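Local structure of saframycin Mx1 synthetase B (Legionella pneumophila subsp. pneumophila, 3KXW) at residues P267-D272 with Q534-T539; V301-M306 with F318-F323; E353-Q356 with V360-A363; G426-D431 with A435-T440. The protein belongs to the ANL superfamily of AMP-binding enzymes, is known as a fatty acid AMP ligase, and holds 5'-O-[(S)-(dodecanoyloxy)(hydroxy)phosphoryl]adenosine in a pocket. All blocks are in the same frame, centred on the assembly; numbering follows the deposited sequence.

Contact 1: residues P267-D272 with Q534-T539; sequences PNFAYD and QLEVHT
F269 and E536 carry nearly all of this contact, with E536 CG set over the centre of the phenyl face and the two side chains crossing at about a right angle. E536 CG sits 3.5 Å from the centroid of the F269 ring and 14° off its normal, a CH-pi contact over the face; on the opposite face the ring has A270 CB of its own segment. A bend at chi2 of E536 (95°) turns the carboxylate away from the ring centre and stands its plane steeply against that of the ring. OE2 ends on the same side of the ring as CG, above the CD2-CE2 bond and displaced outward, 3.0 Å from F269 CD2. This is the tight part, and it is packing alone, as the two segments share no hydrogen bond. The other side is looser: P267 CB stays 4.3 Å from E536 OE2, and there both P267 and E536 are partly exposed, whereas F269 is buried. The contact joins the AMP-binding region to the C-terminal region. On one side is helix 269-277, with F269 N bonded to E299; on the other is the link from helix 515-533, whose Y530 and F526 touch F269 and E536, to strand 539-544, which pairs with strand 499-508.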
loop_
_atom_site.group_PDB
_atom_site.type_symbol
_atom_site.label_atom_id
_atom_site.label_comp_id
_atom_site.label_asym_id
_atom_site.label_seq_id
_atom_site.Cartn_x
_atom_site.Cartn_y
_atom_site.Cartn_z
ATOM N N PRO A 267 -5.704 -3.599 0.477
ATOM C CA PRO A 267 -6.140 -3.677 -0.923
ATOM C C PRO A 267 -7.116 -4.828 -1.094
ATOM O O PRO A 267 -7.153 -5.760 -0.290
ATOM C CB PRO A 267 -4.834 -3.993 -1.694
ATOM C CG PRO A 267 -3.732 -3.603 -0.760
ATOM C CD PRO A 267 -4.277 -3.908 0.624
ATOM N N ASN A 268 -7.905 -4.750 -2.147
ATOM C CA ASN A 268 -8.951 -5.734 -2.416
ATOM C C ASN A 268 -8.459 -7.190 -2.352
ATOM O O ASN A 268 -9.133 -8.052 -1.798
ATOM C CB ASN A 268 -9.501 -5.433 -3.806
ATOM C CG ASN A 268 -10.706 -6.267 -4.145
ATOM O OD1 ASN A 268 -11.823 -5.928 -3.761
ATOM N ND2 ASN A 268 -10.495 -7.337 -4.899
ATOM N N PHE A 269 -7.283 -7.475 -2.915
ATOM C CA PHE A 269 -6.818 -8.874 -2.987
ATOM C C PHE A 269 -6.825 -9.616 -1.632
ATOM O O PHE A 269 -6.998 -10.844 -1.579
ATOM C CB PHE A 269 -5.406 -8.949 -3.583
ATOM C CG PHE A 269 -4.326 -8.812 -2.554
ATOM C CD1 PHE A 269 -3.851 -9.925 -1.880
ATOM C CD2 PHE A 269 -3.802 -7.556 -2.239
ATOM C CE1 PHE A 269 -2.882 -9.807 -0.902
ATOM C CE2 PHE A 269 -2.826 -7.439 -1.262
ATOM C CZ PHE A 269 -2.370 -8.567 -0.598
ATOM N N ALA A 270 -6.599 -8.890 -0.537
ATOM C CA ALA A 270 -6.376 -9.574 0.736
ATOM C C ALA A 270 -7.654 -10.236 1.272
ATOM O O ALA A 270 -7.594 -11.235 2.015
ATOM C CB ALA A 270 -5.765 -8.611 1.774
ATOM N N TYR A 271 -8.808 -9.696 0.890
ATOM C CA TYR A 271 -10.074 -10.313 1.261
ATOM C C TYR A 271 -10.235 -11.666 0.522
ATOM O O TYR A 271 -10.638 -12.669 1.113
ATOM C CB TYR A 271 -11.255 -9.334 1.057
ATOM C CG TYR A 271 -11.155 -8.090 1.948
ATOM C CD1 TYR A 271 -11.421 -8.164 3.305
ATOM C CD2 TYR A 271 -10.777 -6.863 1.421
ATOM C CE1 TYR A 271 -11.316 -7.048 4.137
ATOM C CE2 TYR A 271 -10.661 -5.735 2.235
ATOM C CZ TYR A 271 -10.931 -5.835 3.589
ATOM O OH TYR A 271 -10.821 -4.738 4.393
ATOM N N ASP A 272 -9.869 -11.697 -0.752
ATOM C CA ASP A 272 -9.893 -12.935 -1.515
ATOM C C ASP A 272 -8.914 -13.925 -0.941
ATOM O O ASP A 272 -9.168 -15.121 -0.920
ATOM C CB ASP A 272 -9.518 -12.686 -2.967
ATOM C CG ASP A 272 -10.642 -12.051 -3.754
ATOM O OD1 ASP A 272 -11.788 -12.527 -3.666
ATOM O OD2 ASP A 272 -10.365 -11.065 -4.448
ATOM N N GLN A 534 6.368 -6.244 -4.594
ATOM C CA GLN A 534 5.164 -5.548 -4.132
ATOM C C GLN A 534 4.040 -5.699 -5.145
ATOM O O GLN A 534 3.312 -4.740 -5.416
ATOM C CB GLN A 534 5.463 -4.059 -3.857
ATOM C CG GLN A 534 6.366 -3.814 -2.644
ATOM C CD GLN A 534 7.780 -4.315 -2.860
ATOM O OE1 GLN A 534 8.483 -3.870 -3.776
ATOM N NE2 GLN A 534 8.211 -5.245 -2.016
ATOM N N LEU A 535 3.900 -6.902 -5.711
ATOM C CA LEU A 535 2.813 -7.185 -6.630
ATOM C C LEU A 535 2.059 -8.428 -6.162
ATOM O O LEU A 535 2.621 -9.252 -5.444
ATOM C CB LEU A 535 3.342 -7.429 -8.052
ATOM C CG LEU A 535 4.017 -6.233 -8.747
ATOM C CD1 LEU A 535 4.789 -6.713 -9.953
ATOM C CD2 LEU A 535 2.972 -5.188 -9.149
ATOM N N GLU A 536 0.797 -8.547 -6.561
ATOM C CA GLU A 536 -0.012 -9.716 -6.201
ATOM C C GLU A 536 -0.321 -10.615 -7.392
ATOM O O GLU A 536 -1.010 -10.193 -8.316
ATOM C CB GLU A 536 -1.335 -9.287 -5.566
ATOM C CG GLU A 536 -1.176 -8.376 -4.368
ATOM C CD GLU A 536 -1.284 -6.931 -4.765
ATOM O OE1 GLU A 536 -0.719 -6.561 -5.808
ATOM O OE2 GLU A 536 -1.953 -6.151 -4.060
ATOM N N VAL A 537 0.157 -11.861 -7.358
ATOM C CA VAL A 537 -0.193 -12.840 -8.408
ATOM C C VAL A 537 -1.658 -13.268 -8.343
ATOM O O VAL A 537 -2.147 -13.665 -7.284
ATOM C CB VAL A 537 0.670 -14.107 -8.315
ATOM C CG1 VAL A 537 0.274 -15.083 -9.431
ATOM C CG2 VAL A 537 2.154 -13.747 -8.413
ATOM N N HIS A 538 -2.362 -13.213 -9.475
ATOM C CA HIS A 538 -3.783 -13.535 -9.493
ATOM C C HIS A 538 -4.048 -14.949 -9.965
ATOM O O HIS A 538 -5.017 -15.601 -9.532
ATOM C CB HIS A 538 -4.552 -12.539 -10.354
ATOM C CG HIS A 538 -4.343 -11.113 -9.939
ATOM N ND1 HIS A 538 -4.849 -10.596 -8.764
ATOM C CD2 HIS A 538 -3.650 -10.104 -10.529
ATOM C CE1 HIS A 538 -4.488 -9.326 -8.655
ATOM N NE2 HIS A 538 -3.763 -9.003 -9.714
ATOM N N THR A 539 -3.163 -15.427 -10.833
ATOM C CA THR A 539 -3.335 -16.714 -11.458
ATOM C C THR A 539 -1.986 -17.409 -11.547
ATOM O O THR A 539 -0.992 -16.806 -11.950
ATOM C CB THR A 539 -3.901 -16.560 -12.903
ATOM O OG1 THR A 539 -5.141 -15.837 -12.873
ATOM C CG2 THR A 539 -4.114 -17.913 -13.542
#

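Contact 2: residues V301-M306 with F318-F323; sequences VREETM and FRKEAF
The F323 ring is sandwiched between M306, a selenomethionine, and F318. Over one face M306 CG stands 3.5 Å from the centroid of the F323 ring and only 4° off the normal, while F318 CZ lies over the opposite face, displaced toward the rim. Seen from F318, F323 CD2 is at the ring edge. M306 CB reaches F323 CE2 at 3.5 Å. The M306 chain is extended at chi2 (180°), which carries the selenium on along the same face, 4.0 Å from the centroid of the F323 ring, as a Met-aromatic contact. A further flat group, the R302 guanidinium, is used at its edge: NH1 gives an in-plane bond to T305 OG1 at 2.8 Å, and NH2 a salt bridge to the anti lone pair of E304 OE1. These residues belong to a beta-alpha-beta crossover, in which helix 303-313 connects the parallel neighbours 293-296 and 323-328; M306 faces the sheet from the first turn of the helix, and F323 begins the second strand. On the partly exposed flank, K320 stretches out fully extended and its NZ meets the syn lone pair of E303 OE2 at 2.7 Å, the two side chains crossing at about a right angle. K320 NZ also has E307 as a partner, and E303 OE1 is bonded to Y345 OH, so the charges sit in a small network. Y271 meets F323 edge-to-face, R302 NE reaches E499, and V301 touches the bound ligand.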
loop_
_atom_site.group_PDB
_atom_site.type_symbol
_atom_site.label_atom_id
_atom_site.label_comp_id
_atom_site.label_asym_id
_atom_site.label_seq_id
_atom_site.Cartn_x
_atom_site.Cartn_y
_atom_site.Cartn_z
ATOM N N VAL A 301 -11.539 -2.154 -6.675
ATOM C CA VAL A 301 -12.371 -2.729 -5.637
ATOM C C VAL A 301 -13.465 -3.605 -6.292
ATOM O O VAL A 301 -14.189 -3.146 -7.188
ATOM C CB VAL A 301 -12.978 -1.576 -4.805
ATOM C CG1 VAL A 301 -14.029 -2.097 -3.819
ATOM C CG2 VAL A 301 -11.853 -0.768 -4.109
ATOM N N ARG A 302 -13.556 -4.868 -5.893
ATOM C CA ARG A 302 -14.461 -5.819 -6.566
ATOM C C ARG A 302 -15.658 -6.251 -5.719
ATOM O O ARG A 302 -15.494 -6.697 -4.600
ATOM C CB ARG A 302 -13.700 -7.072 -7.026
ATOM C CG ARG A 302 -12.493 -6.779 -7.914
ATOM C CD ARG A 302 -11.706 -8.042 -8.212
ATOM N NE ARG A 302 -12.392 -8.975 -9.111
ATOM C CZ ARG A 302 -13.049 -10.074 -8.734
ATOM N NH1 ARG A 302 -13.177 -10.383 -7.453
ATOM N NH2 ARG A 302 -13.605 -10.869 -9.647
ATOM N N GLU A 303 -16.864 -6.120 -6.269
ATOM C CA GLU A 303 -18.060 -6.639 -5.612
ATOM C C GLU A 303 -17.945 -8.129 -5.305
ATOM O O GLU A 303 -18.253 -8.558 -4.205
ATOM C CB GLU A 303 -19.309 -6.397 -6.465
ATOM C CG GLU A 303 -20.513 -7.233 -6.006
ATOM C CD GLU A 303 -21.062 -6.780 -4.662
ATOM O OE1 GLU A 303 -20.821 -5.616 -4.293
ATOM O OE2 GLU A 303 -21.722 -7.596 -3.973
ATOM N N GLU A 304 -17.474 -8.916 -6.269
ATOM C CA GLU A 304 -17.389 -10.358 -6.059
ATOM C C GLU A 304 -16.483 -10.710 -4.855
ATOM O O GLU A 304 -16.821 -11.573 -4.051
ATOM C CB GLU A 304 -16.943 -11.088 -7.336
ATOM C CG GLU A 304 -16.844 -12.610 -7.171
ATOM C CD GLU A 304 -16.459 -13.336 -8.474
ATOM O OE1 GLU A 304 -15.437 -12.977 -9.102
ATOM O OE2 GLU A 304 -17.180 -14.279 -8.866
ATOM N N THR A 305 -15.338 -10.040 -4.756
ATOM C CA THR A 305 -14.455 -10.185 -3.606
ATOM C C THR A 305 -15.161 -9.943 -2.295
ATOM O O THR A 305 -15.031 -10.731 -1.362
ATOM C CB THR A 305 -13.269 -9.209 -3.684
ATOM O OG1 THR A 305 -12.507 -9.505 -4.853
ATOM C CG2 THR A 305 -12.383 -9.329 -2.440
HETATM N N MSE A 306 -15.884 -8.835 -2.196
HETATM C CA MSE A 306 -16.501 -8.501 -0.920
HETATM C C MSE A 306 -17.662 -9.430 -0.583
HETATM O O MSE A 306 -17.902 -9.740 0.586
HETATM C CB MSE A 306 -16.913 -7.029 -0.864
HETATM C CG MSE A 306 -15.691 -6.144 -0.872
HETATM SE SE MSE A 306 -16.004 -4.232 -0.796
HETATM C CE MSE A 306 -16.669 -4.011 -2.602
ATOM N N PHE A 318 -19.047 -10.881 11.068
ATOM C CA PHE A 318 -18.723 -9.893 10.046
ATOM C C PHE A 318 -19.978 -9.427 9.316
ATOM O O PHE A 318 -20.766 -10.247 8.856
ATOM C CB PHE A 318 -17.686 -10.413 9.030
ATOM C CG PHE A 318 -17.290 -9.360 8.019
ATOM C CD1 PHE A 318 -16.357 -8.384 8.352
ATOM C CD2 PHE A 318 -17.882 -9.319 6.767
ATOM C CE1 PHE A 318 -16.009 -7.382 7.439
ATOM C CE2 PHE A 318 -17.560 -8.328 5.843
ATOM C CZ PHE A 318 -16.619 -7.348 6.181
ATOM N N ARG A 319 -20.152 -8.110 9.176
ATOM C CA ARG A 319 -21.300 -7.558 8.463
ATOM C C ARG A 319 -20.856 -6.867 7.180
ATOM O O ARG A 319 -19.862 -6.157 7.168
ATOM C CB ARG A 319 -22.066 -6.558 9.351
ATOM C CG ARG A 319 -22.927 -7.234 10.420
ATOM C CD ARG A 319 -23.737 -6.224 11.265
ATOM N NE ARG A 319 -24.660 -5.465 10.435
ATOM C CZ ARG A 319 -24.439 -4.227 10.004
ATOM N NH1 ARG A 319 -23.341 -3.576 10.360
ATOM N NH2 ARG A 319 -25.335 -3.628 9.230
ATOM N N LYS A 320 -21.596 -7.059 6.102
ATOM C CA LYS A 320 -21.148 -6.518 4.816
ATOM C C LYS A 320 -21.117 -4.999 4.814
ATOM O O LYS A 320 -20.355 -4.399 4.046
ATOM C CB LYS A 320 -22.018 -7.041 3.663
ATOM C CG LYS A 320 -21.436 -6.766 2.262
ATOM C CD LYS A 320 -22.267 -7.427 1.145
ATOM C CE LYS A 320 -21.632 -7.202 -0.251
ATOM N NZ LYS A 320 -22.481 -7.751 -1.379
ATOM N N GLU A 321 -21.947 -4.387 5.664
ATOM C CA GLU A 321 -22.027 -2.940 5.788
ATOM C C GLU A 321 -20.707 -2.356 6.303
ATOM O O GLU A 321 -20.473 -1.159 6.206
ATOM C CB GLU A 321 -23.154 -2.542 6.768
ATOM C CG GLU A 321 -24.567 -2.834 6.283
ATOM C CD GLU A 321 -24.923 -4.319 6.320
ATOM O OE1 GLU A 321 -24.250 -5.079 7.039
ATOM O OE2 GLU A 321 -25.882 -4.720 5.620
ATOM N N ALA A 322 -19.868 -3.194 6.889
ATOM C CA ALA A 322 -18.574 -2.724 7.375
ATOM C C ALA A 322 -17.656 -2.314 6.208
ATOM O O ALA A 322 -16.771 -1.452 6.356
ATOM C CB ALA A 322 -17.903 -3.805 8.213
ATOM N N PHE A 323 -17.857 -2.926 5.043
ATOM C CA PHE A 323 -16.931 -2.713 3.929
ATOM C C PHE A 323 -16.953 -1.271 3.511
ATOM O O PHE A 323 -18.032 -0.694 3.345
ATOM C CB PHE A 323 -17.283 -3.586 2.725
ATOM C CG PHE A 323 -16.590 -4.914 2.718
ATOM C CD1 PHE A 323 -15.201 -4.989 2.724
ATOM C CD2 PHE A 323 -17.312 -6.094 2.660
ATOM C CE1 PHE A 323 -14.564 -6.218 2.677
ATOM C CE2 PHE A 323 -16.680 -7.311 2.639
ATOM C CZ PHE A 323 -15.294 -7.373 2.627
#

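Contact 3: residues E353-Q356 with V360-A363; sequences EQFQ and VHFA
Q354 lays its side-chain amide along the backbone of H361 and bonds to it twice. H361 N gives its hydrogen to Q354 OE1 at 2.9 Å, and Q354 NE2 returns a bond of 2.9 Å to H361 O, lying in the carbonyl plane on a lone pair; both N-H angles are 157°. The amide thus engages H361 much as the edge of a neighbouring strand would. From this backbone the imidazole swings across toward 353-356. H361 CB lies 3.6 Å from Q354 OE1 and 3.8 Å from E353 O. Next, H361 CG is 3.8 Å from F355 CD2, which stands over the middle of the imidazole face. ND1 and CE1 have the same phenyl edge nearby, whereas CD2, on the other branch, turns to Q354 O. At the tip, NE2 comes within 3.3 Å of Q354 O, but the angle is too poor for a bond; its polar partner is D357 OD1. The rings form a T-shaped pair, the F355 edge against the H361 face, with planes at 71°, and E353 CG covers one face of F355. F355 and H361 also touch a crystal neighbour. This surface loop between strands 347-350 and 371-374 therefore closes on an amide whose NE2 has two acceptors, H361 O and A351 O, and whose OE1 takes the H361 N-H, and the carboxylate of D357 would probably favour a proton on H361 NE2.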
loop_
_atom_site.group_PDB
_atom_site.type_symbol
_atom_site.label_atom_id
_atom_site.label_comp_id
_atom_site.label_asym_id
_atom_site.label_seq_id
_atom_site.Cartn_x
_atom_site.Cartn_y
_atom_site.Cartn_z
ATOM N N GLU A 353 -21.237 -3.249 -23.899
ATOM C CA GLU A 353 -20.856 -2.332 -24.951
ATOM C C GLU A 353 -20.851 -0.901 -24.430
ATOM O O GLU A 353 -21.889 -0.388 -24.034
ATOM C CB GLU A 353 -21.846 -2.450 -26.113
ATOM C CG GLU A 353 -21.523 -1.536 -27.265
ATOM C CD GLU A 353 -20.178 -1.844 -27.883
ATOM O OE1 GLU A 353 -19.901 -3.044 -28.168
ATOM O OE2 GLU A 353 -19.397 -0.888 -28.090
ATOM N N GLN A 354 -19.688 -0.261 -24.458
ATOM C CA GLN A 354 -19.549 1.113 -23.994
ATOM C C GLN A 354 -19.314 2.099 -25.131
ATOM O O GLN A 354 -19.083 3.285 -24.900
ATOM C CB GLN A 354 -18.416 1.211 -22.974
ATOM C CG GLN A 354 -18.701 0.450 -21.703
ATOM C CD GLN A 354 -19.840 1.069 -20.901
ATOM O OE1 GLN A 354 -19.953 2.297 -20.791
ATOM N NE2 GLN A 354 -20.684 0.225 -20.331
ATOM N N PHE A 355 -19.365 1.595 -26.360
ATOM C CA PHE A 355 -19.237 2.439 -27.546
ATOM C C PHE A 355 -17.944 3.248 -27.519
ATOM O O PHE A 355 -16.906 2.732 -27.095
ATOM C CB PHE A 355 -20.475 3.339 -27.702
ATOM C CG PHE A 355 -21.775 2.572 -27.738
ATOM C CD1 PHE A 355 -22.223 1.986 -28.920
ATOM C CD2 PHE A 355 -22.542 2.431 -26.588
ATOM C CE1 PHE A 355 -23.409 1.279 -28.952
ATOM C CE2 PHE A 355 -23.725 1.728 -26.607
ATOM C CZ PHE A 355 -24.171 1.147 -27.800
ATOM N N GLN A 356 -18.006 4.508 -27.951
ATOM C CA GLN A 356 -16.798 5.326 -28.144
ATOM C C GLN A 356 -16.935 6.777 -27.671
ATOM O O GLN A 356 -16.019 7.585 -27.831
ATOM C CB GLN A 356 -16.395 5.312 -29.630
ATOM C CG GLN A 356 -15.758 4.012 -30.073
ATOM C CD GLN A 356 -14.313 3.923 -29.632
ATOM O OE1 GLN A 356 -13.556 4.888 -29.775
ATOM N NE2 GLN A 356 -13.918 2.774 -29.085
ATOM N N VAL A 360 -20.720 6.780 -19.982
ATOM C CA VAL A 360 -21.023 5.517 -19.332
ATOM C C VAL A 360 -22.380 5.001 -19.828
ATOM O O VAL A 360 -23.367 5.734 -19.862
ATOM C CB VAL A 360 -21.036 5.643 -17.791
ATOM C CG1 VAL A 360 -21.341 4.276 -17.138
ATOM C CG2 VAL A 360 -19.707 6.230 -17.274
ATOM N N HIS A 361 -22.398 3.734 -20.205
ATOM C CA HIS A 361 -23.596 3.072 -20.696
ATOM C C HIS A 361 -24.008 2.005 -19.706
ATOM O O HIS A 361 -23.246 1.086 -19.413
ATOM C CB HIS A 361 -23.332 2.530 -22.102
ATOM C CG HIS A 361 -22.847 3.594 -23.033
ATOM N ND1 HIS A 361 -23.705 4.469 -23.664
ATOM C CD2 HIS A 361 -21.595 3.995 -23.357
ATOM C CE1 HIS A 361 -23.002 5.335 -24.374
ATOM N NE2 HIS A 361 -21.719 5.076 -24.197
ATOM N N PHE A 362 -25.208 2.159 -19.163
ATOM C CA PHE A 362 -25.658 1.360 -18.042
ATOM C C PHE A 362 -26.531 0.200 -18.525
ATOM O O PHE A 362 -27.027 0.222 -19.643
ATOM C CB PHE A 362 -26.463 2.239 -17.084
ATOM C CG PHE A 362 -25.668 3.340 -16.448
ATOM C CD1 PHE A 362 -24.854 3.081 -15.359
ATOM C CD2 PHE A 362 -25.755 4.642 -16.926
ATOM C CE1 PHE A 362 -24.128 4.105 -14.757
ATOM C CE2 PHE A 362 -25.036 5.665 -16.332
ATOM C CZ PHE A 362 -24.230 5.398 -15.241
ATOM N N ALA A 363 -26.716 -0.807 -17.679
ATOM C CA ALA A 363 -27.514 -1.975 -18.054
ATOM C C ALA A 363 -28.294 -2.526 -16.865
ATOM O O ALA A 363 -27.966 -2.234 -15.713
ATOM C CB ALA A 363 -26.622 -3.058 -18.674
#

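Contact 4: residues G426-D431 with A435-T440; sequences GKIKDD and AIYLRT
G426 and Y437 form a single antiparallel bridge, a hydrogen-bonded pair: G426 N gives to Y437 O at 2.9 Å, and Y437 N to G426 O at 3.0 Å. The same G426 O takes a CA-H contact from I436. G426 CA packs on R439 CG at 3.9 Å. K427, bent at chi2 and chi3, curls back so that NZ reaches A435 O at 3.0 Å from above the carbonyl plane. On the buried side I428 CD1 packs against Y437 CE1 at 3.7 Å. One water joins the two segments, accepting from I428 N and donating to A435 O (2.9 Å from the water) and to D431 OD1. A type II turn from I428 to D431, closed by D431 N to I428 O, brings that carboxylate round to the water. Further out, Y437 OH is held by E382, and R439 by a salt bridge to E401 and a bond to P388 O. The bridge lies between helix 417-424, left just before G426, and strand 438-440, which pairs with strand 400-405, while I428 rests on strand 382-386.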
loop_
_atom_site.group_PDB
_atom_site.type_symbol
_atom_site.label_atom_id
_atom_site.label_comp_id
_atom_site.label_asym_id
_atom_site.label_seq_id
_atom_site.Cartn_x
_atom_site.Cartn_y
_atom_site.Cartn_z
ATOM N N GLY A 426 -1.933 20.565 -13.323
ATOM C CA GLY A 426 -3.084 20.434 -14.194
ATOM C C GLY A 426 -3.907 21.715 -14.257
ATOM O O GLY A 426 -4.251 22.276 -13.236
ATOM N N LYS A 427 -4.215 22.184 -15.463
ATOM C CA LYS A 427 -5.031 23.400 -15.604
ATOM C C LYS A 427 -6.190 23.148 -16.541
ATOM O O LYS A 427 -6.012 22.570 -17.614
ATOM C CB LYS A 427 -4.207 24.577 -16.152
ATOM C CG LYS A 427 -3.218 25.159 -15.177
ATOM C CD LYS A 427 -3.922 25.902 -14.047
ATOM C CE LYS A 427 -4.640 27.143 -14.579
ATOM N NZ LYS A 427 -5.158 28.009 -13.471
ATOM N N ILE A 428 -7.367 23.607 -16.141
ATOM C CA ILE A 428 -8.575 23.371 -16.905
ATOM C C ILE A 428 -8.699 24.436 -17.978
ATOM O O ILE A 428 -8.582 25.631 -17.691
ATOM C CB ILE A 428 -9.832 23.397 -16.010
ATOM C CG1 ILE A 428 -9.740 22.348 -14.894
ATOM C CG2 ILE A 428 -11.086 23.185 -16.840
ATOM C CD1 ILE A 428 -10.904 22.417 -13.911
ATOM N N LYS A 429 -8.915 23.982 -19.208
ATOM C CA LYS A 429 -9.083 24.852 -20.370
ATOM C C LYS A 429 -10.082 25.956 -20.085
ATOM O O LYS A 429 -11.219 25.690 -19.687
ATOM C CB LYS A 429 -9.550 24.045 -21.577
ATOM C CG LYS A 429 -9.546 24.818 -22.891
ATOM C CD LYS A 429 -10.327 24.063 -23.962
ATOM C CE LYS A 429 -10.313 24.803 -25.308
ATOM N NZ LYS A 429 -10.714 26.246 -25.167
ATOM N N ASP A 430 -9.628 27.192 -20.270
ATOM C CA ASP A 430 -10.455 28.382 -20.097
ATOM C C ASP A 430 -10.917 28.627 -18.663
ATOM O O ASP A 430 -11.881 29.345 -18.428
ATOM C CB ASP A 430 -11.634 28.350 -21.077
ATOM C CG ASP A 430 -11.178 28.422 -22.518
ATOM O OD1 ASP A 430 -10.031 28.862 -22.738
ATOM O OD2 ASP A 430 -11.943 28.029 -23.430
ATOM N N ASP A 431 -10.211 28.053 -17.697
ATOM C CA ASP A 431 -10.563 28.283 -16.302
ATOM C C ASP A 431 -9.905 29.556 -15.748
ATOM O O ASP A 431 -8.747 29.864 -16.060
ATOM C CB ASP A 431 -10.182 27.066 -15.458
ATOM C CG ASP A 431 -10.602 27.205 -14.011
ATOM O OD1 ASP A 431 -10.598 26.180 -13.301
ATOM O OD2 ASP A 431 -10.939 28.332 -13.581
ATOM N N ALA A 435 -7.193 27.734 -10.829
ATOM C CA ALA A 435 -6.750 26.725 -9.861
ATOM C C ALA A 435 -5.812 25.719 -10.505
ATOM O O ALA A 435 -5.777 25.592 -11.731
ATOM C CB ALA A 435 -7.944 26.011 -9.241
ATOM N N ILE A 436 -5.045 25.012 -9.676
ATOM C CA ILE A 436 -4.111 23.993 -10.154
ATOM C C ILE A 436 -4.456 22.630 -9.553
ATOM O O ILE A 436 -4.844 22.530 -8.400
ATOM C CB ILE A 436 -2.638 24.325 -9.835
ATOM C CG1 ILE A 436 -2.379 24.267 -8.323
ATOM C CG2 ILE A 436 -2.227 25.676 -10.450
ATOM C CD1 ILE A 436 -3.452 24.947 -7.453
ATOM N N TYR A 437 -4.315 21.583 -10.345
ATOM C CA TYR A 437 -4.817 20.280 -9.930
ATOM C C TYR A 437 -3.746 19.203 -10.021
ATOM O O TYR A 437 -2.854 19.269 -10.876
ATOM C CB TYR A 437 -5.983 19.872 -10.835
ATOM C CG TYR A 437 -7.231 20.701 -10.605
ATOM C CD1 TYR A 437 -7.432 21.899 -11.277
ATOM C CD2 TYR A 437 -8.205 20.276 -9.720
ATOM C CE1 TYR A 437 -8.573 22.653 -11.064
ATOM C CE2 TYR A 437 -9.348 21.023 -9.500
ATOM C CZ TYR A 437 -9.523 22.209 -10.175
ATOM O OH TYR A 437 -10.662 22.943 -9.937
ATOM N N LEU A 438 -3.863 18.203 -9.152
ATOM C CA LEU A 438 -3.122 16.971 -9.315
ATOM C C LEU A 438 -3.769 16.105 -10.383
ATOM O O LEU A 438 -4.959 15.761 -10.299
ATOM C CB LEU A 438 -3.072 16.211 -7.992
ATOM C CG LEU A 438 -2.697 14.734 -8.023
ATOM C CD1 LEU A 438 -1.238 14.554 -8.473
ATOM C CD2 LEU A 438 -2.939 14.181 -6.620
ATOM N N ARG A 439 -2.993 15.750 -11.391
ATOM C CA ARG A 439 -3.440 14.807 -12.410
ATOM C C ARG A 439 -3.073 13.370 -11.992
ATOM O O ARG A 439 -1.902 13.024 -11.940
ATOM C CB ARG A 439 -2.818 15.173 -13.764
ATOM C CG ARG A 439 -3.276 16.555 -14.307
ATOM C CD ARG A 439 -2.850 16.792 -15.779
ATOM N NE ARG A 439 -3.520 15.901 -16.732
ATOM C CZ ARG A 439 -3.433 16.018 -18.059
ATOM N NH1 ARG A 439 -2.704 16.993 -18.602
ATOM N NH2 ARG A 439 -4.068 15.169 -18.848
ATOM N N THR A 440 -4.069 12.534 -11.690
ATOM C CA THR A 440 -3.765 11.245 -11.068
ATOM C C THR A 440 -3.297 10.158 -12.025
ATOM O O THR A 440 -2.705 9.159 -11.602
ATOM C CB THR A 440 -4.976 10.717 -10.295
ATOM O OG1 THR A 440 -6.051 10.449 -11.213
ATOM C CG2 THR A 440 -5.435 11.772 -9.285
HETATM O O HOH W 1 -7.656 24.974 -13.854
#

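In the fold
Along the chain contact 1 opens first and closes last, enclosing contacts 2, 3 and 4 in series. Contacts 1 and 2 have centres 15 Å apart and touch: D272 OD2 lies 2.7 Å from T305 OG1, probably hydrogen-bonded, and helices 269-277 and 303-313 follow adjacent parallel strands of one sheet, 263-266 and 293-296. Contact 3, centred about 25 Å from contact 2, is a loop at the periphery. Contact 4 lies about 27 Å from contact 3, centre to centre, on the antiparallel sheet to which its strand 438-440 belongs, paired with strand 400-405. Contact 1 alone joins the two family regions, near the ligand, whose pocket contact 2 borders through V301.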